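Local coordinates for glycosyl hydrolase (Streptomyces cattleya, PDB 7LR8), which probably acts as a beta-mannosidase of glycoside hydrolase family 5 (subfamily 18), cleaving the mannose-beta-1,4-GlcNAc disaccharide released during N-glycan breakdown, at residues 244-248 / 382-387; 293-297 / 353-357. The protein carries 1 engineered substitution. All coordinates share one frame; numbering follows the deposited sequence.

Contact 1: 244-248 / 382-387; sequences QHAAY and VFEAFM
Tyr248 pushes its ring between Phe383 and Phe386, and most of the contact is organised round this one wedge. With CG anti to the backbone N, the tyrosine reaches across the gap from helix 240-253 and lodges as a knob in a hole made by Val382, Phe383, Phe386 and Met387. Its two sides meet different partners. On one side, Tyr248 CD1 lies over a face of the Phe386 ring, displaced toward the rim and 3.4 Å from Phe386 CD1, with the two ring planes 54° apart. On the other, Tyr248 CE2 comes within 3.5 Å of Phe383 CD2, and here the planes are turned 74° from each other. Together the three rings make an aromatic cluster that lies between the helical segments 244-248 and 382-387, whose axes approach to 11.1 Å with their N-to-C directions 112° apart. Helix 240-253 belongs to the (beta/alpha)8 barrel of family 5 enzymes, whereas helix 381-391 packs on the small parallel sheet that follows the barrel, so the tyrosine joins the two parts. Tyr248 OH passes Val382 CG1 at 3.7 Å and is hydrogen-bonded to the carbonyl of Cys376, which gives this buried residue's polar tip a partner. At the root of the ring, the Met387 chain, bent at chi2, brings Met387 CE to 3.7 Å from Tyr248 CB, while Met387 SD rests 3.9 Å from Gln244 CB. His245 meets Phe383 edge to edge, His245 CD2 to Phe383 CE2 at 3.9 Å, and its ND1 is hydrogen-bonded to the hydroxyl of Ser225.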
# COMPACT_ATOMS: atom_id res chain seq x y z
N GLN B 244 22.24 -9.30 28.22
CA GLN B 244 23.36 -9.66 27.36
C GLN B 244 22.91 -10.06 25.96
O GLN B 244 23.74 -10.48 25.15
CB GLN B 244 24.15 -10.81 28.01
CG GLN B 244 24.88 -10.42 29.31
CD GLN B 244 26.21 -9.74 29.04
OE1 GLN B 244 26.75 -9.83 27.93
NE2 GLN B 244 26.75 -9.06 30.04
N HIS B 245 21.62 -9.95 25.66
CA HIS B 245 21.14 -10.48 24.39
C HIS B 245 21.81 -9.79 23.20
O HIS B 245 22.16 -10.44 22.22
CB HIS B 245 19.61 -10.35 24.30
CG HIS B 245 19.04 -10.94 23.05
ND1 HIS B 245 18.95 -10.23 21.86
CD2 HIS B 245 18.60 -12.19 22.78
CE1 HIS B 245 18.44 -11.02 20.93
NE2 HIS B 245 18.23 -12.21 21.45
N ALA B 246 22.01 -8.47 23.28
CA ALA B 246 22.61 -7.78 22.15
C ALA B 246 24.08 -8.14 21.98
O ALA B 246 24.55 -8.33 20.85
CB ALA B 246 22.43 -6.27 22.31
N ALA B 247 24.83 -8.25 23.09
CA ALA B 247 26.21 -8.72 23.01
C ALA B 247 26.27 -10.15 22.47
O ALA B 247 27.20 -10.51 21.74
CB ALA B 247 26.88 -8.64 24.39
N TYR B 248 25.29 -10.98 22.83
CA TYR B 248 25.23 -12.33 22.27
C TYR B 248 25.12 -12.31 20.75
O TYR B 248 25.82 -13.05 20.06
CB TYR B 248 24.04 -13.07 22.85
CG TYR B 248 23.74 -14.39 22.19
CD1 TYR B 248 24.71 -15.39 22.12
CD2 TYR B 248 22.49 -14.66 21.68
CE1 TYR B 248 24.43 -16.62 21.54
CE2 TYR B 248 22.20 -15.89 21.11
CZ TYR B 248 23.17 -16.86 21.04
OH TYR B 248 22.88 -18.08 20.47
N VAL B 382 23.01 -23.59 22.45
CA VAL B 382 24.07 -22.60 22.24
C VAL B 382 23.77 -21.32 23.02
O VAL B 382 24.63 -20.77 23.72
CB VAL B 382 24.26 -22.34 20.74
CG1 VAL B 382 25.03 -21.06 20.50
CG2 VAL B 382 24.97 -23.51 20.08
N PHE B 383 22.52 -20.85 22.92
CA PHE B 383 22.07 -19.66 23.64
C PHE B 383 22.35 -19.77 25.13
O PHE B 383 22.95 -18.87 25.74
CB PHE B 383 20.57 -19.45 23.39
CG PHE B 383 20.01 -18.18 23.99
CD1 PHE B 383 19.76 -18.08 25.35
CD2 PHE B 383 19.70 -17.11 23.17
CE1 PHE B 383 19.24 -16.91 25.90
CE2 PHE B 383 19.16 -15.93 23.71
CZ PHE B 383 18.94 -15.84 25.07
N GLU B 384 21.91 -20.87 25.75
CA GLU B 384 22.04 -21.00 27.20
C GLU B 384 23.50 -21.22 27.62
O GLU B 384 23.93 -20.70 28.65
CB GLU B 384 21.16 -22.14 27.71
CG GLU B 384 19.71 -22.00 27.26
CD GLU B 384 18.70 -22.63 28.21
OE1 GLU B 384 19.05 -23.62 28.88
OE2 GLU B 384 17.56 -22.12 28.26
N ALA B 385 24.27 -21.96 26.82
CA ALA B 385 25.69 -22.10 27.14
C ALA B 385 26.42 -20.77 27.04
O ALA B 385 27.31 -20.49 27.84
CB ALA B 385 26.34 -23.14 26.24
N PHE B 386 26.06 -19.93 26.07
CA PHE B 386 26.70 -18.62 25.95
C PHE B 386 26.38 -17.76 27.16
O PHE B 386 27.27 -17.07 27.68
CB PHE B 386 26.25 -17.91 24.66
CG PHE B 386 26.95 -16.59 24.42
CD1 PHE B 386 26.49 -15.42 25.02
CD2 PHE B 386 28.05 -16.52 23.57
CE1 PHE B 386 27.15 -14.21 24.80
CE2 PHE B 386 28.71 -15.32 23.34
CZ PHE B 386 28.26 -14.15 23.96
N MET B 387 25.13 -17.78 27.61
CA MET B 387 24.75 -16.97 28.75
C MET B 387 25.40 -17.47 30.04
O MET B 387 25.71 -16.66 30.92
CB MET B 387 23.23 -16.94 28.90
CG MET B 387 22.54 -16.21 27.75
SD MET B 387 23.24 -14.56 27.47
CE MET B 387 22.30 -14.06 26.01

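Contact 2: 293-297 / 353-357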
# COMPACT_ATOMS: atom_id res chain seq x y z
N LEU B 293 29.53 -2.98 24.54
CA LEU B 293 30.83 -2.32 24.41
C LEU B 293 31.97 -3.14 25.01
O LEU B 293 33.13 -2.76 24.84
CB LEU B 293 30.77 -0.92 25.05
CG LEU B 293 29.88 0.12 24.35
CD1 LEU B 293 30.01 1.47 25.05
CD2 LEU B 293 30.21 0.25 22.88
N ASP B 294 31.67 -4.23 25.71
CA ASP B 294 32.68 -5.21 26.10
C ASP B 294 32.97 -6.23 24.98
O ASP B 294 33.69 -7.20 25.21
CB ASP B 294 32.23 -5.94 27.37
CG ASP B 294 33.36 -6.68 28.06
OD1 ASP B 294 34.47 -6.10 28.20
OD2 ASP B 294 33.13 -7.83 28.49
N CYS B 295 32.42 -6.01 23.79
CA CYS B 295 32.66 -6.84 22.62
C CYS B 295 33.53 -6.08 21.64
O CYS B 295 33.22 -4.92 21.34
CB CYS B 295 31.34 -7.20 21.93
SG CYS B 295 30.24 -8.21 22.92
N PRO B 296 34.62 -6.66 21.14
CA PRO B 296 35.46 -5.94 20.18
C PRO B 296 34.81 -5.91 18.81
O PRO B 296 33.90 -6.68 18.50
CB PRO B 296 36.76 -6.75 20.16
CG PRO B 296 36.62 -7.81 21.21
CD PRO B 296 35.15 -7.99 21.45
N GLU B 297 35.32 -5.01 17.97
CA GLU B 297 34.90 -4.90 16.56
C GLU B 297 33.41 -4.61 16.43
O GLU B 297 32.77 -5.05 15.47
CB GLU B 297 35.27 -6.15 15.76
CG GLU B 297 36.74 -6.21 15.34
CD GLU B 297 37.67 -6.73 16.43
OE1 GLU B 297 37.28 -7.66 17.16
OE2 GLU B 297 38.80 -6.21 16.54
N PRO B 353 39.62 -1.87 23.54
CA PRO B 353 38.90 -3.13 23.35
C PRO B 353 39.65 -4.26 24.02
O PRO B 353 40.88 -4.23 24.17
CB PRO B 353 38.87 -3.30 21.82
CG PRO B 353 40.06 -2.55 21.35
CD PRO B 353 40.23 -1.38 22.29
N ARG B 354 38.89 -5.26 24.47
CA ARG B 354 39.47 -6.42 25.13
C ARG B 354 39.12 -7.66 24.31
O ARG B 354 37.92 -7.98 24.16
CB ARG B 354 38.97 -6.56 26.57
CG ARG B 354 39.33 -5.37 27.44
CD ARG B 354 38.74 -5.46 28.85
NE ARG B 354 39.27 -4.39 29.69
CZ ARG B 354 40.29 -4.52 30.54
NH1 ARG B 354 40.88 -5.70 30.70
NH2 ARG B 354 40.71 -3.48 31.25
N PRO B 355 40.11 -8.35 23.75
CA PRO B 355 39.82 -9.54 22.94
C PRO B 355 39.13 -10.61 23.76
O PRO B 355 39.22 -10.66 24.99
CB PRO B 355 41.20 -10.00 22.47
CG PRO B 355 42.10 -8.80 22.66
CD PRO B 355 41.55 -8.07 23.84
N ARG B 356 38.46 -11.51 23.04
CA ARG B 356 37.75 -12.64 23.64
C ARG B 356 38.42 -13.92 23.16
O ARG B 356 38.23 -14.34 22.01
CB ARG B 356 36.27 -12.59 23.27
CG ARG B 356 35.57 -11.37 23.84
CD ARG B 356 34.05 -11.47 23.73
NE ARG B 356 33.45 -10.51 24.65
CZ ARG B 356 32.29 -10.67 25.26
NH1 ARG B 356 31.56 -11.77 25.07
NH2 ARG B 356 31.86 -9.72 26.09
N THR B 357 39.20 -14.54 24.04
CA THR B 357 40.01 -15.69 23.67
C THR B 357 39.32 -17.03 23.88
O THR B 357 39.86 -18.06 23.48
CB THR B 357 41.33 -15.68 24.46
OG1 THR B 357 42.29 -16.50 23.79
CG2 THR B 357 41.10 -16.22 25.89
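Arg356 lies against the loop at 294-296, and its side chain can be followed atom by atom. From CB, which points toward that loop, the chain leaves with CG anti to the carbonyl carbon (chi1 -64°), and Arg356 CG passes 4.2 Å from Pro296 CD. The extended run from CG to NE then carries the guanidinium to the carbonyl of Asp294. NE gives a weak hydrogen bond to Asp294 O, whereas Arg356 NH2 binds Asp294 O at 3.2 Å, arriving from above the carbonyl plane with a C=O...N angle of 110°. Arg356 NH2 also forms a salt bridge with Asp294 OD2 at 3.3 Å; its hydrogen bond is weak, with the carboxylate and guanidinium planes 69° apart. That carboxylate oxygen has a second cationic partner in Arg395, which probably helps to keep it ionised. Cys295 SG covers one face of the guanidinium, offset toward the rim and 3.9 Å from Arg356 NH2, and NH1 turns to the carbonyl of Pro396. Two residues on from Asp294, the Pro296 ring abuts the backbone of 353-357, Pro296 CG 3.2 Å from Arg354 O, and Pro296 CB faces Pro353 CB at 4.4 Å. The arginine thus ties the loop between helix 281-293 and barrel strand 298-304 to the linker that leaves helix 334-349 for strand 358-362, with Glu251 of helix 240-253 also against its side chain.

Overall arrangement
Both contacts tie the barrel to what follows it: contact 1 joins it to a helix packed on the small sheet, contact 2 to the linker leading into that sheet. Their centres are 15 Å apart, and they meet directly: Ala247 CB of contact 1 packs 3.7 Å from Cys295 SG of contact 2, and Phe386 CZ lies 4.2 Å from Arg356 NH1. Along the sequence, both segments of contact 2 fall between those of contact 1. Neither contact lines the glycan pocket. Contact 1 is the one that approaches the sugars, the His245 side chain lying about 8 Å from the bound N-acetylglucosamine and about 11 Å from the mannose.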